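Local coordinates for protein imidazoleglycerol-phosphate dehydratase (Pyrococcus furiosus, PDB 5DNL) that catalyses the dehydration of imidazoleglycerol phosphate to imidazoleacetol phosphate, the sixth step of histidine biosynthesis, at manganese sites shared between subunits, at residues T8-E13 / E56-T61; I20-L25 / I44-D49; L50-W55 / A115-K120. One frame throughout, in Å; residues are numbered along the deposited sequence.

Contact 1. Residues T8-E13 / E56-T61; sequences TDIIVE and EDIGIT. With MN (manganese (II) ion), chain D; 5DL ([(2S)-2-hydroxy-3-(1H-1,2,4-triazol-1-yl)propyl]phosphonic acid), chain F.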
loop_
_atom_site.group_PDB
_atom_site.type_symbol
_atom_site.label_atom_id
_atom_site.label_comp_id
_atom_site.label_asym_id
_atom_site.label_seq_id
_atom_site.Cartn_x
_atom_site.Cartn_y
_atom_site.Cartn_z
ATOM N N THR A 8 -23.534 45.303 13.933
ATOM C CA THR A 8 -23.901 44.880 15.294
ATOM C C THR A 8 -23.860 46.044 16.284
ATOM O O THR A 8 -23.144 47.019 16.070
ATOM C CB THR A 8 -22.975 43.776 15.861
ATOM O OG1 THR A 8 -21.651 44.289 15.980
ATOM C CG2 THR A 8 -22.974 42.530 14.977
ATOM N N ASP A 9 -24.613 45.897 17.376
ATOM C CA ASP A 9 -24.609 46.879 18.464
ATOM C C ASP A 9 -24.653 46.051 19.727
ATOM O O ASP A 9 -25.619 45.323 19.948
ATOM C CB ASP A 9 -25.831 47.788 18.360
ATOM C CG ASP A 9 -25.783 48.937 19.327
ATOM O OD1 ASP A 9 -24.724 49.231 19.923
ATOM O OD2 ASP A 9 -26.850 49.565 19.474
ATOM N N ILE A 10 -23.565 46.090 20.487
ATOM C CA ILE A 10 -23.387 45.209 21.623
ATOM C C ILE A 10 -23.033 46.001 22.873
ATOM O O ILE A 10 -22.176 46.885 22.831
ATOM C CB ILE A 10 -22.259 44.210 21.316
ATOM C CG1 ILE A 10 -22.687 43.319 20.130
ATOM C CG2 ILE A 10 -21.969 43.354 22.544
ATOM C CD1 ILE A 10 -21.576 42.505 19.555
ATOM N N ILE A 11 -23.687 45.645 23.981
ATOM C CA ILE A 11 -23.342 46.165 25.295
ATOM C C ILE A 11 -22.975 44.996 26.199
ATOM O O ILE A 11 -23.740 44.033 26.308
ATOM C CB ILE A 11 -24.520 46.954 25.912
ATOM C CG1 ILE A 11 -24.776 48.230 25.098
ATOM C CG2 ILE A 11 -24.228 47.290 27.374
ATOM C CD1 ILE A 11 -26.136 48.864 25.338
ATOM N N VAL A 12 -21.802 45.071 26.819
ATOM C CA VAL A 12 -21.382 44.121 27.847
ATOM C C VAL A 12 -21.001 44.903 29.095
ATOM O O VAL A 12 -20.058 45.695 29.060
ATOM C CB VAL A 12 -20.167 43.279 27.397
ATOM C CG1 VAL A 12 -19.641 42.429 28.561
ATOM C CG2 VAL A 12 -20.521 42.423 26.187
ATOM N N GLU A 13 -21.724 44.649 30.190
ATOM C CA GLU A 13 -21.477 45.316 31.485
ATOM C C GLU A 13 -21.192 44.277 32.555
ATOM O O GLU A 13 -22.094 43.572 32.985
ATOM C CB GLU A 13 -22.675 46.177 31.882
ATOM C CG GLU A 13 -22.891 47.373 30.979
ATOM C CD GLU A 13 -24.081 48.211 31.403
ATOM O OE1 GLU A 13 -25.225 47.726 31.283
ATOM O OE2 GLU A 13 -23.871 49.355 31.850
ATOM N N GLU A 56 -18.516 36.935 16.823
ATOM C CA GLU A 56 -17.218 37.600 16.802
ATOM C C GLU A 56 -17.284 38.898 17.607
ATOM O O GLU A 56 -16.397 39.156 18.422
ATOM C CB GLU A 56 -16.828 37.898 15.356
ATOM C CG GLU A 56 -15.587 38.753 15.231
ATOM C CD GLU A 56 -15.023 38.781 13.832
ATOM O OE1 GLU A 56 -15.625 38.172 12.916
ATOM O OE2 GLU A 56 -13.987 39.448 13.649
ATOM N N ASP A 57 -18.312 39.720 17.370
ATOM C CA ASP A 57 -18.351 41.032 18.000
ATOM C C ASP A 57 -18.660 40.963 19.502
ATOM O O ASP A 57 -18.167 41.780 20.275
ATOM C CB ASP A 57 -19.324 41.916 17.252
ATOM C CG ASP A 57 -18.867 42.212 15.818
ATOM O OD1 ASP A 57 -17.794 41.715 15.352
ATOM O OD2 ASP A 57 -19.599 42.952 15.138
ATOM N N ILE A 58 -19.426 39.955 19.903
ATOM C CA ILE A 58 -19.582 39.607 21.318
ATOM C C ILE A 58 -18.233 39.264 21.917
ATOM O O ILE A 58 -17.869 39.737 23.008
ATOM C CB ILE A 58 -20.610 38.459 21.495
ATOM C CG1 ILE A 58 -22.045 38.987 21.344
ATOM C CG2 ILE A 58 -20.417 37.700 22.808
ATOM C CD1 ILE A 58 -22.612 39.700 22.559
ATOM N N GLY A 59 -17.456 38.435 21.224
ATOM C CA GLY A 59 -16.142 38.104 21.725
ATOM C C GLY A 59 -15.275 39.345 21.899
ATOM O O GLY A 59 -14.638 39.515 22.931
ATOM N N ILE A 60 -15.250 40.203 20.879
ATOM C CA ILE A 60 -14.458 41.434 20.949
ATOM C C ILE A 60 -14.905 42.296 22.123
ATOM O O ILE A 60 -14.053 42.757 22.889
ATOM C CB ILE A 60 -14.539 42.246 19.652
ATOM C CG1 ILE A 60 -13.912 41.485 18.459
ATOM C CG2 ILE A 60 -13.867 43.604 19.827
ATOM C CD1 ILE A 60 -14.211 42.083 17.093
ATOM N N THR A 61 -16.209 42.524 22.227
ATOM C CA THR A 61 -16.728 43.467 23.230
ATOM C C THR A 61 -16.548 42.893 24.641
ATOM O O THR A 61 -16.147 43.610 25.560
ATOM C CB THR A 61 -18.200 43.808 22.950
ATOM O OG1 THR A 61 -18.353 44.207 21.594
ATOM C CG2 THR A 61 -18.682 44.966 23.856
HETATM MN MN MN D . -14.912 36.911 11.275
HETATM N N1 5DL F . -17.243 39.248 8.294
HETATM C C3 5DL F . -15.242 39.508 9.288
HETATM N N2 5DL F . -16.099 40.002 8.387
HETATM C C8 5DL F . -16.364 43.554 6.969
HETATM C C7 5DL F . -16.792 42.353 7.815
HETATM C C6 5DL F . -15.826 41.198 7.597
HETATM C C5 5DL F . -17.029 38.278 9.189
HETATM O O10 5DL F . -14.493 44.277 8.748
HETATM P P9 5DL F . -14.694 44.195 7.272
HETATM O O11 5DL F . -14.618 45.528 6.568
HETATM O O12 5DL F . -13.680 43.255 6.636
HETATM O O13 5DL F . -18.120 41.926 7.477
HETATM N N4 5DL F . -15.835 38.394 9.814
HETATM O O HOH W 1 -13.278 38.389 11.328
#
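Residues 8-13 of a strand run over residues 56-61 of helix 51-69 with the two N-to-C directions 37° apart and the axes 8.7 Å apart at their closest, and alternate strand residues, Thr8, Ile10 and Val12, turn their side chains to the helix. At the N-terminal end the contact is polar. Thr8 holds OG1 in the crowded position between its backbone N and carbonyl carbon (chi1 63°), from where the hydroxyl donates to Asp57 OD2 at 2.6 Å, on the anti lone pair of that oxygen. The same OD2 forms a salt bridge with Arg3 of the neighbouring strand 2-4, a second grip that is likely to keep the buried carboxylate ionised. Further along, contacts become apolar. The Ile10 side chain crosses that of Asp57 at about a right angle, setting its tip, CD1, only 3.3 Å from Asp57 CB, while its CG2 branch lies 3.7 Å from Ile58 CD1. This is a layer of helix packed on one face of a mixed beta sheet, where beta-branched residues suit both strand geometry and close packing. Thr61 fits such a greasy surface because its hydroxyl bends back to its own helix: OG1 donates to Asp57 O at 2.8 Å, from above the carbonyl plane, and that oxygen also takes the backbone N-H of Thr61. The methyl is thereby left for the strand, Thr61 CG2 sitting 3.9 Å from Val12 CG2. From another side of the helix the extended Glu56 chain reaches manganese, its OE1 binding the ion at 2.2 Å, while its OE2 accepts a hydrogen bond from a metal-bound water.

Contact 2. Residues I20-L25 / I44-D49; sequences IKTNDL and ITATYD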
loop_
_atom_site.group_PDB
_atom_site.type_symbol
_atom_site.label_atom_id
_atom_site.label_comp_id
_atom_site.label_asym_id
_atom_site.label_seq_id
_atom_site.Cartn_x
_atom_site.Cartn_y
_atom_site.Cartn_z
ATOM N N ILE A 20 -28.823 38.282 29.906
ATOM C CA ILE A 20 -28.003 37.996 28.728
ATOM C C ILE A 20 -28.982 37.684 27.609
ATOM O O ILE A 20 -29.580 36.609 27.583
ATOM C CB ILE A 20 -27.041 36.826 28.977
ATOM C CG1 ILE A 20 -26.062 37.212 30.092
ATOM C CG2 ILE A 20 -26.324 36.447 27.677
ATOM C CD1 ILE A 20 -25.103 36.110 30.491
ATOM N N LYS A 21 -29.131 38.634 26.685
ATOM C CA LYS A 21 -30.100 38.553 25.608
ATOM C C LYS A 21 -29.493 39.065 24.329
ATOM O O LYS A 21 -29.456 40.262 24.073
ATOM C CB LYS A 21 -31.355 39.369 25.954
ATOM C CG LYS A 21 -32.155 38.807 27.108
ATOM C CD LYS A 21 -32.859 37.510 26.757
ATOM C CE LYS A 21 -33.512 36.899 27.984
ATOM N NZ LYS A 21 -34.211 35.635 27.628
ATOM N N THR A 22 -28.993 38.141 23.516
ATOM C CA THR A 22 -28.349 38.484 22.254
ATOM C C THR A 22 -29.212 38.258 21.034
ATOM O O THR A 22 -28.769 38.541 19.916
ATOM C CB THR A 22 -27.090 37.626 22.065
ATOM O OG1 THR A 22 -27.462 36.247 21.927
ATOM C CG2 THR A 22 -26.140 37.787 23.227
ATOM N N ASN A 23 -30.417 37.739 21.226
ATOM C CA ASN A 23 -31.284 37.268 20.132
ATOM C C ASN A 23 -30.747 36.026 19.402
ATOM O O ASN A 23 -31.132 35.748 18.278
ATOM C CB ASN A 23 -31.634 38.408 19.156
ATOM C CG ASN A 23 -32.327 39.551 19.854
ATOM O OD1 ASN A 23 -33.413 39.370 20.402
ATOM N ND2 ASN A 23 -31.688 40.720 19.882
ATOM N N ASP A 24 -29.877 35.266 20.080
ATOM C CA ASP A 24 -29.415 33.964 19.609
ATOM C C ASP A 24 -29.458 33.072 20.863
ATOM O O ASP A 24 -28.668 33.287 21.791
ATOM C CB ASP A 24 -27.999 34.141 19.056
ATOM C CG ASP A 24 -27.336 32.840 18.640
ATOM O OD1 ASP A 24 -27.658 31.778 19.181
ATOM O OD2 ASP A 24 -26.460 32.901 17.778
ATOM N N LEU A 25 -30.382 32.107 20.910
ATOM C CA LEU A 25 -30.572 31.332 22.130
ATOM C C LEU A 25 -29.382 30.439 22.465
ATOM O O LEU A 25 -29.127 30.160 23.643
ATOM C CB LEU A 25 -31.844 30.482 22.079
ATOM C CG LEU A 25 -33.154 31.258 21.957
ATOM C CD1 LEU A 25 -34.353 30.307 21.969
ATOM C CD2 LEU A 25 -33.290 32.292 23.054
ATOM N N ILE A 44 -25.670 41.612 29.166
ATOM C CA ILE A 44 -25.259 41.597 27.768
ATOM C C ILE A 44 -26.502 41.748 26.915
ATOM O O ILE A 44 -27.458 40.994 27.064
ATOM C CB ILE A 44 -24.501 40.292 27.401
ATOM C CG1 ILE A 44 -23.244 40.130 28.258
ATOM C CG2 ILE A 44 -24.141 40.302 25.911
ATOM C CD1 ILE A 44 -22.476 38.843 28.018
ATOM N N THR A 45 -26.485 42.728 26.017
ATOM C CA THR A 45 -27.557 42.920 25.053
ATOM C C THR A 45 -26.925 43.112 23.680
ATOM O O THR A 45 -25.856 43.702 23.575
ATOM C CB THR A 45 -28.458 44.127 25.406
ATOM O OG1 THR A 45 -27.698 45.333 25.366
ATOM C CG2 THR A 45 -29.042 43.956 26.785
ATOM N N ALA A 46 -27.572 42.597 22.647
ATOM C CA ALA A 46 -27.081 42.760 21.289
ATOM C C ALA A 46 -28.188 42.826 20.258
ATOM O O ALA A 46 -29.238 42.195 20.408
ATOM C CB ALA A 46 -26.158 41.600 20.935
ATOM N N THR A 47 -27.910 43.560 19.186
ATOM C CA THR A 47 -28.609 43.410 17.932
ATOM C C THR A 47 -27.559 43.080 16.874
ATOM O O THR A 47 -26.397 43.473 16.996
ATOM C CB THR A 47 -29.417 44.665 17.551
ATOM O OG1 THR A 47 -28.562 45.798 17.472
ATOM C CG2 THR A 47 -30.505 44.932 18.597
ATOM N N TYR A 48 -27.978 42.357 15.847
ATOM C CA TYR A 48 -27.056 41.897 14.827
ATOM C C TYR A 48 -27.776 41.592 13.526
ATOM O O TYR A 48 -28.985 41.350 13.509
ATOM C CB TYR A 48 -26.341 40.622 15.317
ATOM C CG TYR A 48 -27.230 39.404 15.421
ATOM C CD1 TYR A 48 -27.972 39.146 16.571
ATOM C CD2 TYR A 48 -27.285 38.471 14.392
ATOM C CE1 TYR A 48 -28.777 38.014 16.663
ATOM C CE2 TYR A 48 -28.102 37.358 14.464
ATOM C CZ TYR A 48 -28.834 37.132 15.619
ATOM O OH TYR A 48 -29.615 36.007 15.721
ATOM N N ASP A 49 -26.990 41.509 12.453
ATOM C CA ASP A 49 -27.495 41.107 11.145
ATOM C C ASP A 49 -27.280 39.612 10.905
ATOM O O ASP A 49 -28.226 38.877 10.651
ATOM C CB ASP A 49 -26.911 41.991 10.016
ATOM C CG ASP A 49 -25.367 42.148 10.064
ATOM O OD1 ASP A 49 -24.679 41.517 10.890
ATOM O OD2 ASP A 49 -24.824 42.946 9.257
#
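Lys21 N donates to Ile44 O at 2.9 Å, nearly straight at 173° and in the carbonyl plane, which fixes the parallel pairing of strands 20-21 and 42-48 in a beta-alpha-beta unit whose connection is helix 25-38. The return bond, Ala46 N to Lys21 O, is weak at 3.3 Å. Past Lys21 the chain leaves the sheet, and Tyr48 follows it: its hydroxyl donates to Asn23 O at 3.0 Å, from above the carbonyl plane, while Thr22 O lies at the ring edge, 3.3 Å from Tyr48 CE1. A phenylalanine here would lose the hydroxyl's bond and would probably leave the turn before the helix less firmly held. Thr22 OG1 accepts from Asp24 N at 3.2 Å in an ST turn and also bonds Asp28, so a short hydroxyl side chain suits this bend. Asp24, the N-cap, turns OD1 to the first turn of helix 25-38, while OD2 forms a salt bridge with Arg51 and accepts a hydrogen bond from Trp55. Apolar packing finishes the contact: Ala46 CB comes within 4.0 Å of Thr22 CA, and Thr22 and Ile44 lie side by side, pointing the same way, with Thr22 CG2 4.2 Å from Ile44 CG2.

Contact 3. Residues L50-W55 / A115-K120; sequences LRHHLW and AVSLLK. With MN (manganese (II) ion), chain D; MN (manganese (II) ion), chain E; 5DL ([(2S)-2-hydroxy-3-(1H-1,2,4-triazol-1-yl)propyl]phosphonic acid), chain F.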
loop_
_atom_site.group_PDB
_atom_site.type_symbol
_atom_site.label_atom_id
_atom_site.label_comp_id
_atom_site.label_asym_id
_atom_site.label_seq_id
_atom_site.Cartn_x
_atom_site.Cartn_y
_atom_site.Cartn_z
ATOM N N LEU A 50 -26.038 39.161 11.012
ATOM C CA LEU A 50 -25.657 37.780 10.783
ATOM C C LEU A 50 -25.017 37.201 12.049
ATOM O O LEU A 50 -24.271 37.888 12.739
ATOM C CB LEU A 50 -24.659 37.681 9.628
ATOM C CG LEU A 50 -25.122 38.145 8.248
ATOM C CD1 LEU A 50 -24.007 37.905 7.237
ATOM C CD2 LEU A 50 -26.427 37.474 7.834
ATOM N N ARG A 51 -25.268 35.923 12.304
ATOM C CA ARG A 51 -24.795 35.284 13.528
ATOM C C ARG A 51 -23.264 35.350 13.662
ATOM O O ARG A 51 -22.754 35.515 14.754
ATOM C CB ARG A 51 -25.262 33.816 13.632
ATOM C CG ARG A 51 -26.752 33.663 13.937
ATOM C CD ARG A 51 -27.152 32.203 14.092
ATOM N NE ARG A 51 -26.698 31.631 15.367
ATOM C CZ ARG A 51 -26.317 30.370 15.564
ATOM N NH1 ARG A 51 -26.242 29.500 14.552
ATOM N NH2 ARG A 51 -25.982 29.984 16.783
ATOM N N HIS A 52 -22.509 35.192 12.565
ATOM C CA HIS A 52 -21.046 35.291 12.657
ATOM C C HIS A 52 -20.642 36.644 13.222
ATOM O O HIS A 52 -19.785 36.718 14.099
ATOM C CB HIS A 52 -20.453 35.084 11.283
ATOM C CG HIS A 52 -18.960 35.184 11.169
ATOM N ND1 HIS A 52 -18.242 34.253 10.449
ATOM C CD2 HIS A 52 -18.056 36.108 11.584
ATOM C CE1 HIS A 52 -16.972 34.607 10.411
ATOM N NE2 HIS A 52 -16.828 35.718 11.102
ATOM N N HIS A 53 -21.239 37.707 12.690
ATOM C CA HIS A 53 -20.912 39.045 13.183
ATOM C C HIS A 53 -21.242 39.158 14.683
ATOM O O HIS A 53 -20.494 39.754 15.442
ATOM C CB HIS A 53 -21.636 40.136 12.414
ATOM C CG HIS A 53 -21.294 40.191 10.955
ATOM N ND1 HIS A 53 -22.148 40.738 10.025
ATOM C CD2 HIS A 53 -20.208 39.781 10.260
ATOM C CE1 HIS A 53 -21.610 40.665 8.827
ATOM N NE2 HIS A 53 -20.423 40.106 8.944
ATOM N N LEU A 54 -22.363 38.586 15.106
ATOM C CA LEU A 54 -22.714 38.559 16.519
ATOM C C LEU A 54 -21.691 37.847 17.378
ATOM O O LEU A 54 -21.218 38.371 18.374
ATOM C CB LEU A 54 -24.073 37.904 16.727
ATOM C CG LEU A 54 -24.504 37.683 18.165
ATOM C CD1 LEU A 54 -24.786 39.014 18.863
ATOM C CD2 LEU A 54 -25.696 36.741 18.225
ATOM N N TRP A 55 -21.349 36.614 17.008
ATOM C CA TRP A 55 -20.421 35.823 17.834
ATOM C C TRP A 55 -19.043 36.483 17.954
ATOM O O TRP A 55 -18.450 36.548 19.031
ATOM C CB TRP A 55 -20.323 34.365 17.336
ATOM C CG TRP A 55 -21.512 33.513 17.711
ATOM C CD1 TRP A 55 -22.822 33.732 17.370
ATOM C CD2 TRP A 55 -21.502 32.325 18.523
ATOM N NE1 TRP A 55 -23.613 32.750 17.907
ATOM C CE2 TRP A 55 -22.836 31.879 18.616
ATOM C CE3 TRP A 55 -20.489 31.582 19.162
ATOM C CZ2 TRP A 55 -23.188 30.737 19.329
ATOM C CZ3 TRP A 55 -20.843 30.448 19.860
ATOM C CH2 TRP A 55 -22.180 30.043 19.942
ATOM N N ALA A 115 -21.674 25.589 15.799
ATOM C CA ALA A 115 -20.776 25.530 14.661
ATOM C C ALA A 115 -19.376 25.906 15.064
ATOM O O ALA A 115 -19.169 26.873 15.820
ATOM C CB ALA A 115 -21.263 26.465 13.573
ATOM N N VAL A 116 -18.403 25.179 14.532
ATOM C CA VAL A 116 -17.003 25.482 14.778
ATOM C C VAL A 116 -16.683 26.903 14.296
ATOM O O VAL A 116 -15.922 27.627 14.972
ATOM C CB VAL A 116 -16.082 24.432 14.095
ATOM C CG1 VAL A 116 -14.617 24.830 14.208
ATOM C CG2 VAL A 116 -16.324 23.050 14.709
ATOM N N SER A 117 -17.215 27.316 13.147
ATOM C CA SER A 117 -17.010 28.698 12.652
ATOM C C SER A 117 -17.324 29.732 13.724
ATOM O O SER A 117 -16.539 30.642 13.988
ATOM C CB SER A 117 -17.878 28.997 11.419
ATOM O OG SER A 117 -17.960 30.430 11.157
ATOM N N LEU A 118 -18.469 29.573 14.359
ATOM C CA LEU A 118 -18.944 30.552 15.334
ATOM C C LEU A 118 -18.128 30.479 16.618
ATOM O O LEU A 118 -17.765 31.523 17.189
ATOM C CB LEU A 118 -20.423 30.352 15.612
ATOM C CG LEU A 118 -21.363 30.545 14.423
ATOM C CD1 LEU A 118 -22.810 30.284 14.829
ATOM C CD2 LEU A 118 -21.245 31.919 13.792
ATOM N N LEU A 119 -17.804 29.268 17.068
ATOM C CA LEU A 119 -16.929 29.119 18.236
ATOM C C LEU A 119 -15.594 29.787 18.018
ATOM O O LEU A 119 -15.128 30.582 18.841
ATOM C CB LEU A 119 -16.726 27.658 18.608
ATOM C CG LEU A 119 -15.699 27.401 19.705
ATOM C CD1 LEU A 119 -16.141 27.987 21.039
ATOM C CD2 LEU A 119 -15.474 25.900 19.830
ATOM N N LYS A 120 -14.978 29.482 16.879
ATOM C CA LYS A 120 -13.653 30.035 16.564
ATOM C C LYS A 120 -13.696 31.556 16.476
ATOM O O LYS A 120 -12.772 32.235 16.944
ATOM C CB LYS A 120 -13.072 29.463 15.268
ATOM C CG LYS A 120 -12.572 28.044 15.398
ATOM C CD LYS A 120 -11.950 27.575 14.087
ATOM C CE LYS A 120 -11.285 26.224 14.223
ATOM N NZ LYS A 120 -10.765 25.785 12.899
HETATM MN MN MN D . -14.912 36.911 11.275
HETATM MN MN MN E . -19.013 39.856 7.064
HETATM N N1 5DL F . -17.243 39.248 8.294
HETATM C C3 5DL F . -15.242 39.508 9.288
HETATM N N2 5DL F . -16.099 40.002 8.387
HETATM C C8 5DL F . -16.364 43.554 6.969
HETATM C C7 5DL F . -16.792 42.353 7.815
HETATM C C6 5DL F . -15.826 41.198 7.597
HETATM C C5 5DL F . -17.029 38.278 9.189
HETATM O O10 5DL F . -14.493 44.277 8.748
HETATM P P9 5DL F . -14.694 44.195 7.272
HETATM O O11 5DL F . -14.618 45.528 6.568
HETATM O O12 5DL F . -13.680 43.255 6.636
HETATM O O13 5DL F . -18.120 41.926 7.477
HETATM N N4 5DL F . -15.835 38.394 9.814
HETATM O O HOH W 1 -13.278 38.389 11.328
#
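The first turns of helices 51-69 and 116-130 pack together beside the dimanganese site, which helix 51-69 supplies with two histidines; their N-to-C directions are 30° apart. Leu118 carries the contact. With CG anti to its carbonyl carbon (chi1 -62°), it points into the other helix and divides its atoms among three residues. Its CB lies over one face of the Trp55 indole, 4.0 Å from the six-membered ring centroid in a CH-pi contact. Its CD1 lies over one face of the Arg51 guanidinium, offset toward its rim, 3.5 Å from Arg51 NH1, and its CD2 rests 3.6 Å from His52 CA. A branched aliphatic side chain suits this place, meeting flat groups and helix backbone at once. Polar rims are satisfied beyond the contact, by Asp24 and, at Arg51 NH1, by Glu112 of the second subunit. On helix 51-69, His52 CG stands anti to the backbone N (chi1 179°); NE2 binds one manganese at 2.3 Å, and ND1 is hydrogen-bonded to Glu111 of the second subunit. In His53 CG lies instead anti to the carbonyl carbon, and NE2 binds the second ion at 2.4 Å. The inhibitor's triazole bridges the ions through N4 and N1. Glu56, Glu121, a water and His146 of the second subunit complete the first site, the inhibitor's O13 and His29, His145 and Glu149 of that subunit the second, as is typical of the intersubunit dimanganese active site of imidazoleglycerol-phosphate dehydratase.

In the fold
From the N terminus, strand 8-14 leads to strand 20-21, which opens contact 2; helix 25-38 then crosses over, and strand 42-48 closes that short loop beside strand 8-14 in the same sheet. The chain turns into helix 51-69, whose first turns open contact 3 before its next residues close contact 1. Contact 3 closes much later, at the start of helix 116-130, after strands 77-84, 87-94 and 100-104. Contact 2 therefore lies wholly within the span of contact 1, whereas contacts 1 and 3 interleave, and contacts 2 and 3 follow in series. Together they fix helix 51-69 between the N-terminal sheet and helix 116-130. Contacts 1 and 3 both supply ligands to one manganese.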